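Local atomic coordinates of outer membrane protein assembly factor BamA (Haemophilus ducreyi, PDB entry 4K3C), a protein that probably helps assemble beta-barrel proteins and insert them into the bacterial outer membrane, as part of the Bam complex. Residues M188-G193 / L207-P212; Y375-G380 / W465-K470. One frame throughout, in Å; residues are numbered along the deposited sequence.

Contact 1: M188-G193 / L207-P212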
# COMPACT_ATOMS: atom_id res chain seq x y z
N MET A 188 -10.97 -4.17 21.10
CA MET A 188 -11.26 -2.85 20.57
C MET A 188 -11.10 -2.72 19.06
O MET A 188 -11.27 -1.63 18.49
CB MET A 188 -10.36 -1.82 21.26
CG MET A 188 -10.65 -1.59 22.73
SD MET A 188 -9.40 -0.53 23.50
CE MET A 188 -10.16 -0.44 25.11
N GLY A 189 -10.73 -3.80 18.39
CA GLY A 189 -10.62 -3.78 16.95
C GLY A 189 -9.36 -3.13 16.41
O GLY A 189 -9.17 -3.02 15.20
N SER A 190 -8.47 -2.70 17.29
CA SER A 190 -7.21 -2.17 16.83
C SER A 190 -6.11 -3.24 16.71
O SER A 190 -6.37 -4.45 16.74
CB SER A 190 -6.76 -1.05 17.75
OG SER A 190 -6.84 -1.44 19.11
N SER A 191 -4.87 -2.80 16.53
CA SER A 191 -3.80 -3.75 16.31
C SER A 191 -2.50 -3.22 16.87
O SER A 191 -2.10 -2.09 16.59
CB SER A 191 -3.64 -4.06 14.83
OG SER A 191 -2.87 -5.23 14.65
N LEU A 192 -1.84 -4.05 17.67
CA LEU A 192 -0.59 -3.71 18.30
C LEU A 192 0.47 -4.65 17.77
O LEU A 192 0.23 -5.85 17.65
CB LEU A 192 -0.74 -3.86 19.80
CG LEU A 192 0.48 -3.66 20.67
CD1 LEU A 192 1.01 -2.25 20.56
CD2 LEU A 192 0.10 -3.99 22.11
N GLY A 193 1.64 -4.11 17.45
CA GLY A 193 2.69 -4.94 16.90
C GLY A 193 4.07 -4.56 17.33
O GLY A 193 4.37 -3.38 17.53
N LEU A 207 7.70 -0.40 17.59
CA LEU A 207 6.40 -0.69 18.20
C LEU A 207 5.36 0.16 17.53
O LEU A 207 5.58 1.36 17.32
CB LEU A 207 6.40 -0.41 19.69
CG LEU A 207 5.15 -0.99 20.36
CD1 LEU A 207 5.49 -1.57 21.72
CD2 LEU A 207 4.06 0.06 20.51
N SER A 208 4.21 -0.42 17.22
CA SER A 208 3.21 0.32 16.45
C SER A 208 1.80 -0.02 16.92
O SER A 208 1.49 -1.19 17.17
CB SER A 208 3.34 0.01 14.96
OG SER A 208 2.93 -1.33 14.69
N TYR A 209 0.96 1.01 17.03
CA TYR A 209 -0.44 0.82 17.36
C TYR A 209 -1.38 1.38 16.28
O TYR A 209 -1.29 2.54 15.92
CB TYR A 209 -0.77 1.42 18.74
CG TYR A 209 -2.22 1.26 19.14
CD1 TYR A 209 -2.74 0.02 19.50
CD2 TYR A 209 -3.07 2.35 19.15
CE1 TYR A 209 -4.09 -0.12 19.86
CE2 TYR A 209 -4.41 2.22 19.50
CZ TYR A 209 -4.91 0.98 19.86
OH TYR A 209 -6.25 0.90 20.20
N THR A 210 -2.29 0.56 15.79
CA THR A 210 -3.18 0.99 14.72
C THR A 210 -4.66 0.98 15.08
O THR A 210 -5.24 -0.08 15.32
CB THR A 210 -2.99 0.10 13.48
OG1 THR A 210 -1.61 -0.26 13.34
CG2 THR A 210 -3.44 0.82 12.24
N GLU A 211 -5.29 2.14 15.11
CA GLU A 211 -6.74 2.23 15.27
C GLU A 211 -7.41 2.50 13.91
O GLU A 211 -7.31 3.60 13.35
CB GLU A 211 -7.10 3.30 16.31
CG GLU A 211 -8.59 3.43 16.65
CD GLU A 211 -9.25 2.14 17.11
OE1 GLU A 211 -10.01 1.53 16.31
OE2 GLU A 211 -9.02 1.73 18.28
N PRO A 212 -8.06 1.47 13.34
CA PRO A 212 -8.73 1.56 12.04
C PRO A 212 -9.84 2.60 12.06
O PRO A 212 -10.10 3.28 11.06
CB PRO A 212 -9.35 0.17 11.88
CG PRO A 212 -8.47 -0.69 12.61
CD PRO A 212 -8.05 0.09 13.83
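The Y209 phenol comes up to S190 with OH against OG and CE1 also near OG, reaching diagonally from one strand to the other segment. A chi1 of 180° sets Y209 CG anti to the backbone N. The ring lies beside L192, its directly paired neighbour: L192 CB is near the ring plane, at the edge, 4.4 Å from Y209 CD1. Y209 OH donates a 2.6 Å hydrogen bond to S190 OG. A serine suits this place because its small hydroxyl both accepts from the tyrosine and bonds to the carbonyl of F185, tying it to the end of the neighbouring strand 175-185. On the same face L192 CD1 meets L207 CD2 at 3.8 Å, two branched apolar chains crossing obliquely.

The strands form one antiparallel hairpin of the Omp85 barrel, 190-198 with 202-211, and this is its periplasmic end, the one nearer the POTRA domains. S191 and T210 make a hydrogen-bonded pair: T210 N gives a nearly straight bond to S191 O at 2.8 Å (164° at the hydrogen), whereas S191 N to T210 O is longer, 3.0 Å, and more bent at 136°. G193 and S208 pair in the same way. S191, S208 and T210 put small polar side chains on the face opposite Y209 and L192, consistent with a face turned to the barrel interior. Farther along, the P212 ring rests its CG 3.6 Å from G189 O, while G189, at positive phi, takes a backbone shape that glycine adopts readily.

Contact 2: Y375-G380 / W465-K470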
# COMPACT_ATOMS: atom_id res chain seq x y z
N TYR A 375 12.91 15.98 -3.99
CA TYR A 375 13.57 17.25 -3.78
C TYR A 375 13.53 17.69 -2.33
O TYR A 375 12.48 17.69 -1.69
CB TYR A 375 12.93 18.32 -4.65
CG TYR A 375 13.45 19.69 -4.36
CD1 TYR A 375 14.77 20.01 -4.57
CD2 TYR A 375 12.61 20.67 -3.87
CE1 TYR A 375 15.26 21.28 -4.32
CE2 TYR A 375 13.08 21.95 -3.60
CZ TYR A 375 14.40 22.25 -3.83
OH TYR A 375 14.86 23.51 -3.57
N THR A 376 14.69 18.07 -1.81
CA THR A 376 14.80 18.60 -0.47
C THR A 376 15.42 19.97 -0.56
O THR A 376 16.34 20.19 -1.33
CB THR A 376 15.75 17.75 0.43
OG1 THR A 376 15.46 16.36 0.28
CG2 THR A 376 15.60 18.13 1.91
N ASN A 377 14.91 20.89 0.24
CA ASN A 377 15.71 22.04 0.64
C ASN A 377 15.49 22.48 2.07
O ASN A 377 14.63 21.94 2.78
CB ASN A 377 15.59 23.23 -0.32
CG ASN A 377 16.94 23.91 -0.56
OD1 ASN A 377 17.36 24.79 0.20
ND2 ASN A 377 17.63 23.47 -1.60
N SER A 378 16.29 23.45 2.48
CA SER A 378 16.34 23.90 3.85
C SER A 378 16.08 25.39 3.89
O SER A 378 15.86 26.00 2.86
CB SER A 378 17.71 23.58 4.44
OG SER A 378 18.75 24.06 3.60
N PHE A 379 16.11 25.98 5.08
CA PHE A 379 15.78 27.37 5.27
C PHE A 379 16.24 27.78 6.66
O PHE A 379 16.72 26.95 7.42
CB PHE A 379 14.28 27.60 5.09
CG PHE A 379 13.42 26.71 5.94
CD1 PHE A 379 13.03 25.47 5.49
CD2 PHE A 379 13.00 27.13 7.20
CE1 PHE A 379 12.23 24.66 6.29
CE2 PHE A 379 12.21 26.32 8.00
CZ PHE A 379 11.83 25.09 7.55
N GLY A 380 16.10 29.06 7.00
CA GLY A 380 16.54 29.52 8.30
C GLY A 380 18.05 29.47 8.45
O GLY A 380 18.56 29.27 9.56
N TRP A 465 21.62 15.35 -8.28
CA TRP A 465 22.47 16.53 -8.20
C TRP A 465 22.25 17.36 -6.95
O TRP A 465 21.28 17.16 -6.22
CB TRP A 465 22.28 17.39 -9.45
CG TRP A 465 20.98 18.20 -9.57
CD1 TRP A 465 20.84 19.54 -9.38
CD2 TRP A 465 19.68 17.72 -9.96
NE1 TRP A 465 19.55 19.92 -9.62
CE2 TRP A 465 18.82 18.82 -9.98
CE3 TRP A 465 19.17 16.46 -10.28
CZ2 TRP A 465 17.48 18.72 -10.31
CZ3 TRP A 465 17.83 16.36 -10.61
CH2 TRP A 465 17.00 17.48 -10.62
N ASN A 466 23.17 18.30 -6.74
CA ASN A 466 23.17 19.23 -5.63
C ASN A 466 22.86 20.61 -6.16
O ASN A 466 23.73 21.26 -6.76
CB ASN A 466 24.58 19.23 -5.03
CG ASN A 466 24.77 20.23 -3.89
OD1 ASN A 466 23.98 21.18 -3.71
ND2 ASN A 466 25.85 20.04 -3.11
N THR A 467 21.64 21.09 -5.92
CA THR A 467 21.25 22.44 -6.31
C THR A 467 22.14 23.55 -5.76
O THR A 467 22.23 24.62 -6.36
CB THR A 467 19.82 22.77 -5.87
OG1 THR A 467 19.76 22.77 -4.44
CG2 THR A 467 18.85 21.75 -6.43
N LYS A 468 22.80 23.35 -4.63
CA LYS A 468 23.55 24.47 -4.09
C LYS A 468 25.01 24.46 -4.50
O LYS A 468 25.76 25.36 -4.13
CB LYS A 468 23.38 24.56 -2.57
CG LYS A 468 21.92 24.44 -2.12
CD LYS A 468 21.67 25.07 -0.76
CE LYS A 468 20.41 24.51 -0.10
NZ LYS A 468 20.71 23.39 0.86
N TRP A 469 25.41 23.46 -5.28
CA TRP A 469 26.82 23.29 -5.65
C TRP A 469 27.41 24.47 -6.49
O TRP A 469 28.63 24.61 -6.67
CB TRP A 469 27.07 21.92 -6.30
CG TRP A 469 28.52 21.74 -6.66
CD1 TRP A 469 29.10 22.00 -7.87
CD2 TRP A 469 29.58 21.32 -5.79
NE1 TRP A 469 30.45 21.76 -7.80
CE2 TRP A 469 30.77 21.34 -6.54
CE3 TRP A 469 29.64 20.93 -4.44
CZ2 TRP A 469 32.00 20.99 -6.00
CZ3 TRP A 469 30.86 20.58 -3.91
CH2 TRP A 469 32.03 20.60 -4.69
N LYS A 470 26.51 25.33 -6.96
CA LYS A 470 26.92 26.55 -7.65
C LYS A 470 27.76 27.44 -6.74
O LYS A 470 28.73 28.04 -7.19
CB LYS A 470 25.69 27.31 -8.13
CG LYS A 470 24.64 26.42 -8.79
CD LYS A 470 23.45 27.24 -9.29
CE LYS A 470 22.79 28.03 -8.17
NZ LYS A 470 21.57 28.75 -8.61
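N377 and K468 reach toward each other tip to tip, and here the contact is closest. K468 CE, probably polarised by the adjoining ammonium, sits against the amide end of N377, 3.1 Å from OD1 and 3.3 Å from ND2. The chain bends at chi4 (95°), placing NZ nearer S378, whose OG takes a weak 3.4 Å hydrogen bond from it. A long, flexible lysine suits this span, since the strand and the loop stand well apart: even the nearest CA atoms, those of N377 and T467, are 8.9 Å from each other. The ammonium has a stronger partner in E383, a salt bridge, and S378 OG is also bonded to K382 O; N377 OD1 in turn accepts at 2.9 Å from S378 N, which stands above the plane of that side-chain carbonyl.

The other side is looser. T467 CG2 only approaches the edge of the Y375 ring, 4.2 Å from CE1, with the two side chains at about a right angle. T467 OG1 stays 3.6 Å from N377 ND2 and is bonded instead to N429.

Only 164 Å² is buried in all, as befits a surface meeting. T467 and K468 are presented by a type I turn closed by W469 N to N466 O; N466 OD1 also accepts from K468 N, forming an Asx turn, here in an extracellular loop folded toward a strand end at the mouth of the Omp85 barrel.

Overall arrangement
Contacts 1 and 2 belong to the same transmembrane barrel but lie toward its two ends. Their centres are 38 Å apart and their nearest atoms about 25 Å, so neither touches the other. Contact 1 joins sequence neighbours, the two strands of a hairpin on the periplasmic side, mainly by backbone pairing. Contact 2, later in the chain, joins the extracellular end of strand 366-378 to the loop after strand 453-465 through side chains; strand 430-440 pairs with both of these strands and so stands between them. One contact thus belongs to the wall of the barrel and the other joins the wall to a surface loop, with no ligand or catalytic site in either.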